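Local coordinates for glycoside Hydrolase (Bacteroides uniformis, PDB 5TA0), which binds agarose oligosaccharides and, as a glycoside hydrolase from a human gut symbiont, probably cleaves agarose-type galactan chains, at residues N58-A63 with D72-Y77; K374-Y379 with G403-S408. All blocks are in the same frame, centred on the assembly; numbering follows the deposited sequence. Where two conformers were deposited one is given.

Contact 1: N58-A63 with D72-Y77; sequences NYWDSA and DLIRKY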
ATOM      1  N   ASN A  58      -7.980  20.146 -13.488  0.50 13.76           N
ATOM      2  CA  ASN A  58      -8.041  21.610 -13.606  0.50 14.40           C
ATOM      3  C   ASN A  58      -7.764  22.352 -12.294  0.50 13.67           C
ATOM      4  O   ASN A  58      -7.486  23.547 -12.292  0.50 13.39           O
ATOM      5  CB  ASN A  58      -9.324  22.111 -14.337  0.50 15.83           C
ATOM      6  CG  ASN A  58     -10.629  21.895 -13.573  0.70 19.20           C
ATOM      7  OD1 ASN A  58     -10.643  21.669 -12.371  0.70 20.99           O
ATOM      8  ND2 ASN A  58     -11.744  21.994 -14.307  0.70 21.55           N
ATOM      9  N   TYR A  59      -7.789  21.612 -11.192  1.00 12.68           N
ATOM     10  CA  TYR A  59      -7.543  22.150  -9.858  1.00 11.85           C
ATOM     11  C   TYR A  59      -6.107  22.653  -9.651  1.00 11.91           C
ATOM     12  O   TYR A  59      -5.859  23.435  -8.743  1.00 11.51           O
ATOM     13  CB  TYR A  59      -7.887  21.104  -8.781  1.00 11.62           C
ATOM     14  CG  TYR A  59      -9.346  20.713  -8.666  1.00 11.78           C
ATOM     15  CD1 TYR A  59     -10.390  21.655  -8.858  1.00 12.53           C
ATOM     16  CD2 TYR A  59      -9.702  19.406  -8.328  1.00 11.71           C
ATOM     17  CE1 TYR A  59     -11.713  21.292  -8.723  1.00 13.08           C
ATOM     18  CE2 TYR A  59     -11.035  19.043  -8.185  1.00 12.06           C
ATOM     19  CZ  TYR A  59     -12.028  19.992  -8.394  1.00 12.91           C
ATOM     20  OH  TYR A  59     -13.343  19.605  -8.239  1.00 14.42           O
ATOM     21  N   TRP A  60      -5.151  22.233 -10.486  1.00 11.70           N
ATOM     22  CA  TRP A  60      -3.815  22.800 -10.449  1.00 11.10           C
ATOM     23  C   TRP A  60      -3.754  24.279 -10.857  1.00 11.92           C
ATOM     24  O   TRP A  60      -2.776  24.927 -10.548  1.00 13.19           O
ATOM     25  CB  TRP A  60      -2.874  22.081 -11.409  1.00 10.37           C
ATOM     26  CG  TRP A  60      -2.502  20.665 -11.071  1.00  9.55           C
ATOM     27  CD1 TRP A  60      -2.978  19.530 -11.660  1.00  9.43           C
ATOM     28  CD2 TRP A  60      -1.499  20.235 -10.120  1.00  9.11           C
ATOM     29  NE1 TRP A  60      -2.367  18.421 -11.109  1.00  9.38           N
ATOM     30  CE2 TRP A  60      -1.447  18.821 -10.178  1.00  8.92           C
ATOM     31  CE3 TRP A  60      -0.645  20.909  -9.234  1.00  9.31           C
ATOM     32  CZ2 TRP A  60      -0.593  18.079  -9.383  1.00  9.13           C
ATOM     33  CZ3 TRP A  60       0.201  20.185  -8.460  1.00  9.64           C
ATOM     34  CH2 TRP A  60       0.229  18.763  -8.531  1.00  9.71           C
ATOM     35  N   ASP A  61      -4.776  24.751 -11.554  1.00 13.63           N
ATOM     36  CA  ASP A  61      -4.664  25.957 -12.381  1.00 15.35           C
ATOM     37  C   ASP A  61      -5.547  27.108 -11.968  1.00 16.72           C
ATOM     38  O   ASP A  61      -5.646  28.096 -12.712  1.00 20.06           O
ATOM     39  CB  ASP A  61      -4.965  25.552 -13.815  1.00 16.01           C
ATOM     40  CG  ASP A  61      -3.950  24.535 -14.321  1.00 16.06           C
ATOM     41  OD1 ASP A  61      -2.754  24.824 -14.239  1.00 18.64           O
ATOM     42  OD2 ASP A  61      -4.375  23.451 -14.718  1.00 18.64           O
ATOM     43  N   SER A  62      -6.173  27.035 -10.807  1.00 15.79           N
ATOM     44  CA  SER A  62      -6.962  28.159 -10.302  1.00 16.71           C
ATOM     45  C   SER A  62      -7.063  28.139  -8.787  1.00 16.62           C
ATOM     46  O   SER A  62      -6.988  27.065  -8.163  1.00 15.64           O
ATOM     47  CB  SER A  62      -8.354  28.170 -10.916  1.00 17.64           C
ATOM     48  OG  SER A  62      -9.110  27.042 -10.543  1.00 18.98           O
ATOM     49  N   ALA A  63      -7.204  29.341  -8.218  1.00 15.74           N
ATOM     50  CA  ALA A  63      -7.522  29.566  -6.814  1.00 15.78           C
ATOM     51  C   ALA A  63      -6.430  29.140  -5.847  1.00 14.91           C
ATOM     52  O   ALA A  63      -6.725  28.978  -4.663  1.00 14.73           O
ATOM     53  CB  ALA A  63      -8.839  28.908  -6.454  1.00 15.98           C
ATOM     54  N   ASP A  72       6.030  23.419  -8.058  1.00 12.49           N
ATOM     55  CA  ASP A  72       6.349  23.310  -6.643  1.00 13.35           C
ATOM     56  C   ASP A  72       6.146  21.874  -6.127  1.00 13.56           C
ATOM     57  O   ASP A  72       7.057  21.251  -5.570  1.00 16.70           O
ATOM     58  CB  ASP A  72       5.545  24.316  -5.824  1.00 14.29           C
ATOM     59  CG  ASP A  72       6.148  24.549  -4.444  1.00 15.62           C
ATOM     60  OD1 ASP A  72       5.638  23.988  -3.449  1.00 15.27           O
ATOM     61  OD2 ASP A  72       7.157  25.289  -4.339  1.00 18.03           O
ATOM     62  N   LEU A  73       4.977  21.312  -6.366  1.00 11.65           N
ATOM     63  CA  LEU A  73       4.668  20.018  -5.777  1.00 11.63           C
ATOM     64  C   LEU A  73       5.291  18.862  -6.544  1.00 11.22           C
ATOM     65  O   LEU A  73       5.949  17.999  -5.945  1.00 13.02           O
ATOM     66  CB  LEU A  73       3.163  19.846  -5.675  1.00 12.11           C
ATOM     67  CG  LEU A  73       2.643  18.580  -4.992  1.00 13.36           C
ATOM     68  CD1 LEU A  73       3.355  18.219  -3.696  1.00 14.23           C
ATOM     69  CD2 LEU A  73       1.131  18.716  -4.774  1.00 13.31           C
ATOM     70  N   ILE A  74       5.074  18.809  -7.851  0.57 10.16           N
ATOM     71  CA  ILE A  74       5.596  17.689  -8.637  0.57  9.90           C
ATOM     72  C   ILE A  74       7.116  17.830  -8.853  0.57 10.02           C
ATOM     73  O   ILE A  74       7.881  16.924  -8.504  0.57  9.79           O
ATOM     74  CB  ILE A  74       4.848  17.520  -9.979  0.57  9.85           C
ATOM     75  CG1 ILE A  74       3.391  17.110  -9.742  0.57  9.95           C
ATOM     76  CG2 ILE A  74       5.549  16.485 -10.850  0.57  9.50           C
ATOM     77  CD1 ILE A  74       2.532  17.166 -10.993  0.57 10.04           C
ATOM     78  N   ARG A  75       7.549  18.947  -9.428  1.00 10.63           N
ATOM     79  CA  ARG A  75       8.963  19.063  -9.800  1.00 11.52           C
ATOM     80  C   ARG A  75       9.873  19.259  -8.586  1.00 11.85           C
ATOM     81  O   ARG A  75      10.799  18.481  -8.379  1.00 11.57           O
ATOM     82  CB  ARG A  75       9.167  20.154 -10.857  1.00 12.84           C
ATOM     83  CG  ARG A  75      10.577  20.184 -11.444  1.00 14.29           C
ATOM     84  CD  ARG A  75      11.634  20.953 -10.663  1.00 17.01           C
ATOM     85  NE  ARG A  75      11.231  22.289 -10.216  1.00 18.91           N
ATOM     86  CZ  ARG A  75      11.835  22.985  -9.241  1.00 21.77           C
ATOM     87  NH1 ARG A  75      11.378  24.187  -8.899  1.00 22.74           N
ATOM     88  NH2 ARG A  75      12.888  22.491  -8.589  1.00 22.56           N
ATOM     89  N   LYS A  76       9.606  20.287  -7.782  1.00 11.91           N
ATOM     90  CA  LYS A  76      10.515  20.603  -6.667  1.00 12.88           C
ATOM     91  C   LYS A  76      10.597  19.469  -5.630  1.00 11.65           C
ATOM     92  O   LYS A  76      11.682  19.141  -5.162  1.00 11.96           O
ATOM     93  CB  LYS A  76      10.119  21.912  -5.977  1.00 15.35           C
ATOM     94  CG  LYS A  76      11.023  22.239  -4.803  1.00 18.78           C
ATOM     95  CD  LYS A  76      10.781  23.623  -4.234  1.00 21.89           C
ATOM     96  CE  LYS A  76       9.688  23.616  -3.190  1.00 22.83           C
ATOM     97  NZ  LYS A  76       9.502  24.982  -2.621  1.00 24.31           N
ATOM     98  N   TYR A  77       9.465  18.849  -5.296  1.00 10.78           N
ATOM     99  CA  TYR A  77       9.497  17.751  -4.323  1.00 10.26           C
ATOM    100  C   TYR A  77       9.707  16.373  -4.966  1.00  9.49           C
ATOM    101  O   TYR A  77       9.947  15.400  -4.245  1.00  9.90           O
ATOM    102  CB  TYR A  77       8.257  17.776  -3.450  1.00 10.41           C
ATOM    103  CG  TYR A  77       8.237  18.951  -2.489  1.00 11.11           C
ATOM    104  CD1 TYR A  77       9.162  19.044  -1.448  1.00 12.07           C
ATOM    105  CD2 TYR A  77       7.293  19.959  -2.621  1.00 11.92           C
ATOM    106  CE1 TYR A  77       9.144  20.134  -0.586  1.00 12.12           C
ATOM    107  CE2 TYR A  77       7.257  21.034  -1.743  1.00 13.05           C
ATOM    108  CZ  TYR A  77       8.181  21.109  -0.736  1.00 12.77           C
ATOM    109  OH  TYR A  77       8.157  22.194   0.137  1.00 14.76           O
TER
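The six-membered end of the W60 indole meets L73 and I74 on the helix 69-76, and these three buried side chains make the whole contact. Ahead of the tryptophan, N58 starts a short 3-10 turn that closes where D61 N donates to N58 O (3.1 Å); Y59 OH hydrogen-bonds W377 N and its ring touches E376, in the loop after strand 364-369. The W60 CG stands anti to the carbonyl carbon (chi1 -69°), which carries the indole out to the helix. There CH2 lies 3.9 Å from L73 CD2, while CZ2 comes within 3.6 Å of I74 CD1 in one of two isoleucine conformers. Both aliphatic chains cross the indole at about a right angle. Tryptophan suits the place because its carbon-rich end packs against their methyl groups while NE1, at the other ring, is satisfied by T54 O. Replaced by an alanine, W60 would probably leave L73 and I74 facing a gap and the T54 carbonyl without its donor. D61 forms a salt bridge with R70 in the first turn of helix 69-76. Within that helix, K76 NZ forms a salt bridge with D72 OD2 (2.9 Å), on the syn side but 29° out of the carboxylate plane. Helix 69-76 is the crossover between parallel strands 50-51 and 80-84, a beta-alpha-beta unit of the alpha/beta barrel, and W60 packs back on it from the preceding loop.

Contact 2: K374-Y379 with G403-S408; sequences KSEWGY and GEYVYS. With GAL (beta-D-galactopyranose), chain C.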
ATOM      1  N   LYS A 374      -7.142  18.351  -4.389  1.00  8.65           N
ATOM      2  CA  LYS A 374      -8.075  19.411  -3.989  1.00  9.08           C
ATOM      3  C   LYS A 374      -9.503  18.930  -3.812  1.00  9.54           C
ATOM      4  O   LYS A 374     -10.179  19.301  -2.849  1.00  9.61           O
ATOM      5  CB  LYS A 374      -8.034  20.551  -5.028  1.00  9.62           C
ATOM      6  CG  LYS A 374      -8.938  21.737  -4.677  1.00 10.24           C
ATOM      7  CD  LYS A 374      -8.874  22.913  -5.642  1.00 10.40           C
ATOM      8  CE  LYS A 374      -7.517  23.573  -5.662  1.00 10.69           C
ATOM      9  NZ  LYS A 374      -7.462  24.728  -6.608  1.00 11.40           N
ATOM     10  N   SER A 375     -10.002  18.155  -4.762  1.00  9.48           N
ATOM     11  CA  SER A 375     -11.334  17.553  -4.669  1.00  9.70           C
ATOM     12  C   SER A 375     -12.409  18.543  -4.205  1.00 10.20           C
ATOM     13  O   SER A 375     -13.150  18.267  -3.268  1.00 10.21           O
ATOM     14  CB  SER A 375     -11.281  16.333  -3.753  1.00  9.97           C
ATOM     15  OG  SER A 375     -10.372  15.404  -4.329  1.00 10.20           O
ATOM     16  N   GLU A 376     -12.481  19.683  -4.892  0.50 10.89           N
ATOM     17  CA  GLU A 376     -13.526  20.695  -4.686  0.50 12.12           C
ATOM     18  C   GLU A 376     -14.923  20.084  -4.776  0.50 11.88           C
ATOM     19  O   GLU A 376     -15.817  20.428  -4.005  0.50 12.30           O
ATOM     20  CB  GLU A 376     -13.382  21.791  -5.745  0.50 13.36           C
ATOM     21  CG  GLU A 376     -14.257  23.005  -5.513  0.50 14.47           C
ATOM     22  CD  GLU A 376     -13.518  24.127  -4.814  0.50 15.02           C
ATOM     23  OE1 GLU A 376     -14.182  24.969  -4.179  0.50 15.74           O
ATOM     24  OE2 GLU A 376     -12.268  24.185  -4.915  0.50 15.70           O
ATOM     25  N   TRP A 377     -15.098  19.147  -5.701  1.00 11.68           N
ATOM     26  CA  TRP A 377     -16.355  18.404  -5.867  1.00 12.22           C
ATOM     27  C   TRP A 377     -16.822  17.701  -4.586  1.00 11.83           C
ATOM     28  O   TRP A 377     -18.000  17.364  -4.457  1.00 12.88           O
ATOM     29  CB  TRP A 377     -16.248  17.339  -7.012  1.00 12.54           C
ATOM     30  CG  TRP A 377     -15.093  16.405  -6.833  1.00 12.94           C
ATOM     31  CD1 TRP A 377     -13.876  16.468  -7.492  1.00 13.65           C
ATOM     32  CD2 TRP A 377     -14.993  15.286  -5.937  1.00 13.38           C
ATOM     33  NE1 TRP A 377     -13.063  15.493  -7.041  1.00 13.90           N
ATOM     34  CE2 TRP A 377     -13.694  14.753  -6.088  1.00 13.90           C
ATOM     35  CE3 TRP A 377     -15.858  14.689  -5.016  1.00 14.23           C
ATOM     36  CZ2 TRP A 377     -13.260  13.639  -5.362  1.00 14.16           C
ATOM     37  CZ3 TRP A 377     -15.411  13.581  -4.275  1.00 14.68           C
ATOM     38  CH2 TRP A 377     -14.118  13.078  -4.465  1.00 14.94           C
ATOM     39  N   GLY A 378     -15.901  17.449  -3.653  1.00 11.36           N
ATOM     40  CA  GLY A 378     -16.208  16.780  -2.411  1.00 11.73           C
ATOM     41  C   GLY A 378     -16.638  17.717  -1.299  1.00 12.31           C
ATOM     42  O   GLY A 378     -16.935  17.237  -0.199  1.00 14.61           O
ATOM     43  N   TYR A 379     -16.636  19.021  -1.558  1.00 11.41           N
ATOM     44  CA  TYR A 379     -17.159  20.013  -0.591  1.00 11.76           C
ATOM     45  C   TYR A 379     -18.669  20.034  -0.647  1.00 12.37           C
ATOM     46  O   TYR A 379     -19.242  20.186  -1.720  1.00 12.61           O
ATOM     47  CB  TYR A 379     -16.627  21.409  -0.884  1.00 11.83           C
ATOM     48  CG  TYR A 379     -17.146  22.423   0.106  1.00 12.13           C
ATOM     49  CD1 TYR A 379     -16.600  22.484   1.377  1.00 12.53           C
ATOM     50  CD2 TYR A 379     -18.188  23.291  -0.223  1.00 12.17           C
ATOM     51  CE1 TYR A 379     -17.065  23.369   2.313  1.00 12.82           C
ATOM     52  CE2 TYR A 379     -18.653  24.214   0.722  1.00 12.05           C
ATOM     53  CZ  TYR A 379     -18.083  24.227   1.994  1.00 13.12           C
ATOM     54  OH  TYR A 379     -18.523  25.151   2.972  1.00 14.47           O
ATOM     55  N   GLY A 403     -11.050  31.834   0.722  1.00 13.17           N
ATOM     56  CA  GLY A 403      -9.664  32.208   0.557  1.00 13.68           C
ATOM     57  C   GLY A 403      -8.985  31.281  -0.442  1.00 13.95           C
ATOM     58  O   GLY A 403      -9.558  30.267  -0.856  1.00 14.63           O
ATOM     59  N   GLU A 404      -7.773  31.642  -0.827  1.00 14.70           N
ATOM     60  CA  GLU A 404      -7.013  30.845  -1.779  1.00 16.34           C
ATOM     61  C   GLU A 404      -6.491  29.585  -1.122  1.00 13.98           C
ATOM     62  O   GLU A 404      -6.308  29.516   0.087  1.00 12.99           O
ATOM     63  CB  GLU A 404      -5.831  31.642  -2.316  1.00 19.70           C
ATOM     64  CG  GLU A 404      -6.235  32.897  -3.069  1.00 24.86           C
ATOM     65  CD  GLU A 404      -5.166  33.354  -4.035  1.00 27.52           C
ATOM     66  OE1 GLU A 404      -4.047  33.685  -3.558  1.00 32.11           O
ATOM     67  OE2 GLU A 404      -5.455  33.356  -5.254  1.00 33.21           O
ATOM     68  N   TYR A 405      -6.193  28.594  -1.955  1.00 12.58           N
ATOM     69  CA  TYR A 405      -5.663  27.337  -1.455  1.00 11.46           C
ATOM     70  C   TYR A 405      -4.176  27.412  -1.119  1.00 11.52           C
ATOM     71  O   TYR A 405      -3.375  27.990  -1.862  1.00 11.69           O
ATOM     72  CB  TYR A 405      -5.885  26.235  -2.496  1.00 11.02           C
ATOM     73  CG  TYR A 405      -7.279  25.685  -2.540  1.00 10.66           C
ATOM     74  CD1 TYR A 405      -8.239  26.185  -3.401  1.00 10.27           C
ATOM     75  CD2 TYR A 405      -7.634  24.626  -1.719  1.00 10.23           C
ATOM     76  CE1 TYR A 405      -9.513  25.641  -3.453  1.00 10.57           C
ATOM     77  CE2 TYR A 405      -8.895  24.073  -1.763  1.00 10.41           C
ATOM     78  CZ  TYR A 405      -9.833  24.566  -2.640  1.00 10.35           C
ATOM     79  OH  TYR A 405     -11.070  24.016  -2.694  1.00 10.72           O
ATOM     80  N   VAL A 406      -3.824  26.777  -0.016  1.00 10.70           N
ATOM     81  CA  VAL A 406      -2.461  26.612   0.456  1.00 11.22           C
ATOM     82  C   VAL A 406      -2.276  25.122   0.815  1.00  9.99           C
ATOM     83  O   VAL A 406      -3.245  24.383   0.923  1.00 10.23           O
ATOM     84  CB  VAL A 406      -2.189  27.472   1.700  1.00 11.47           C
ATOM     85  CG1 VAL A 406      -2.343  28.948   1.350  1.00 12.14           C
ATOM     86  CG2 VAL A 406      -3.092  27.108   2.887  1.00 12.07           C
ATOM     87  N   TYR A 407      -1.046  24.686   1.038  1.00 10.04           N
ATOM     88  CA  TYR A 407      -0.834  23.278   1.416  1.00  9.87           C
ATOM     89  C   TYR A 407      -1.502  22.966   2.737  1.00 10.04           C
ATOM     90  O   TYR A 407      -1.462  23.766   3.684  1.00 11.23           O
ATOM     91  CB  TYR A 407       0.640  22.938   1.531  1.00  9.82           C
ATOM     92  CG  TYR A 407       1.374  22.843   0.211  1.00  9.80           C
ATOM     93  CD1 TYR A 407       0.929  21.991  -0.802  1.00 10.18           C
ATOM     94  CD2 TYR A 407       2.543  23.555  -0.004  1.00 10.04           C
ATOM     95  CE1 TYR A 407       1.613  21.885  -1.999  1.00  9.93           C
ATOM     96  CE2 TYR A 407       3.232  23.462  -1.209  1.00 10.24           C
ATOM     97  CZ  TYR A 407       2.767  22.619  -2.206  1.00 10.32           C
ATOM     98  OH  TYR A 407       3.433  22.498  -3.417  1.00 11.14           O
ATOM     99  N   SER A 408      -2.140  21.798   2.805  1.00  9.49           N
ATOM    100  CA  SER A 408      -2.522  21.188   4.062  1.00  9.18           C
ATOM    101  C   SER A 408      -1.270  20.674   4.762  1.00  9.19           C
ATOM    102  O   SER A 408      -0.155  20.803   4.230  1.00  9.59           O
ATOM    103  CB  SER A 408      -3.490  20.046   3.831  1.00  9.25           C
ATOM    104  OG  SER A 408      -2.782  18.907   3.308  1.00  8.60           O
TER
HETATM  105  C1  GAL C   5     -13.930  10.708  -7.351  1.00 20.38           C
HETATM  106  C2  GAL C   5     -13.695  11.392  -8.701  1.00 20.96           C
HETATM  107  C3  GAL C   5     -14.684  12.537  -8.951  1.00 22.35           C
HETATM  108  C4  GAL C   5     -16.108  12.068  -8.678  1.00 22.29           C
HETATM  109  C5  GAL C   5     -16.184  11.466  -7.277  1.00 22.47           C
HETATM  110  C6  GAL C   5     -17.581  10.976  -6.905  1.00 23.49           C
HETATM  111  O2  GAL C   5     -12.351  11.874  -8.706  1.00 21.68           O
HETATM  112  O3  GAL C   5     -14.526  13.056 -10.284  1.00 24.32           O
HETATM  113  O4  GAL C   5     -16.472  11.043  -9.618  1.00 21.54           O
HETATM  114  O5  GAL C   5     -15.293  10.343  -7.184  1.00 20.26           O
HETATM  115  O6  GAL C   5     -17.573  10.393  -5.590  1.00 26.56           O
HETATM  116  O   HOH W   1     -11.252  21.447  -1.429  1.00  8.95           O
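K374 lies over one face of the Y405 ring in a CH-pi contact: CE sits 3.6 Å from the ring centroid and 15° off its normal. The chain crosses the ring obliquely, from CG over Y405 CZ (3.6 Å), and its bend at chi3 (-64°) carries CE over toward CD1. Lysine fits because its methylenes pack on the aromatic face while NZ reaches on to N64 OD1 and Y59 O.

The polar contacts gather at the tyrosine hydroxyl. Y405 OH donates to E376 OE2 from above the carboxylate plane, 54° out of it; the short 2.5 Å is uncertain, belonging to one of two glutamate conformers. R394 holds the other oxygen, OE1, in a salt bridge. A water joins K374 O (2.8 Å) to Y405 OH (2.9 Å), donating to both.

W377, of the glycan pocket, is the residue here that meets the sugar: galactose lies over one indole face, its C1 3.6 Å from CZ2, and S375 CB backs the opposite face near the rim.

Strand 405-407 pairs antiparallel with strand 392-394, whose L392 and R394 also touch Y405. Y407 packs on L69 and L73 of helix 69-76, and S408 OG caps L410 N in the turn leading to helix 411-416.

Contact 1 closes before contact 2 opens along the chain, yet their centres are only 12 Å apart and lie on the same side of the chain's centre. The loops 58-63 and 374-379 follow the first and last strands of the parallel sheet, 50-51 and 364-369; the other two segments lie on helix 69-76 and strand 405-407. Direct bonds tie them. D72 OD1 and Y407 OH are 2.7 Å apart, probably a hydrogen bond, and A63 O probably accepts from Y405 N. The bond from Y59 to W377 probably helps to position that tryptophan. Together the contacts join the loops after the first and last strands of the parallel sheet, one of which carries W377 to the glycan pocket.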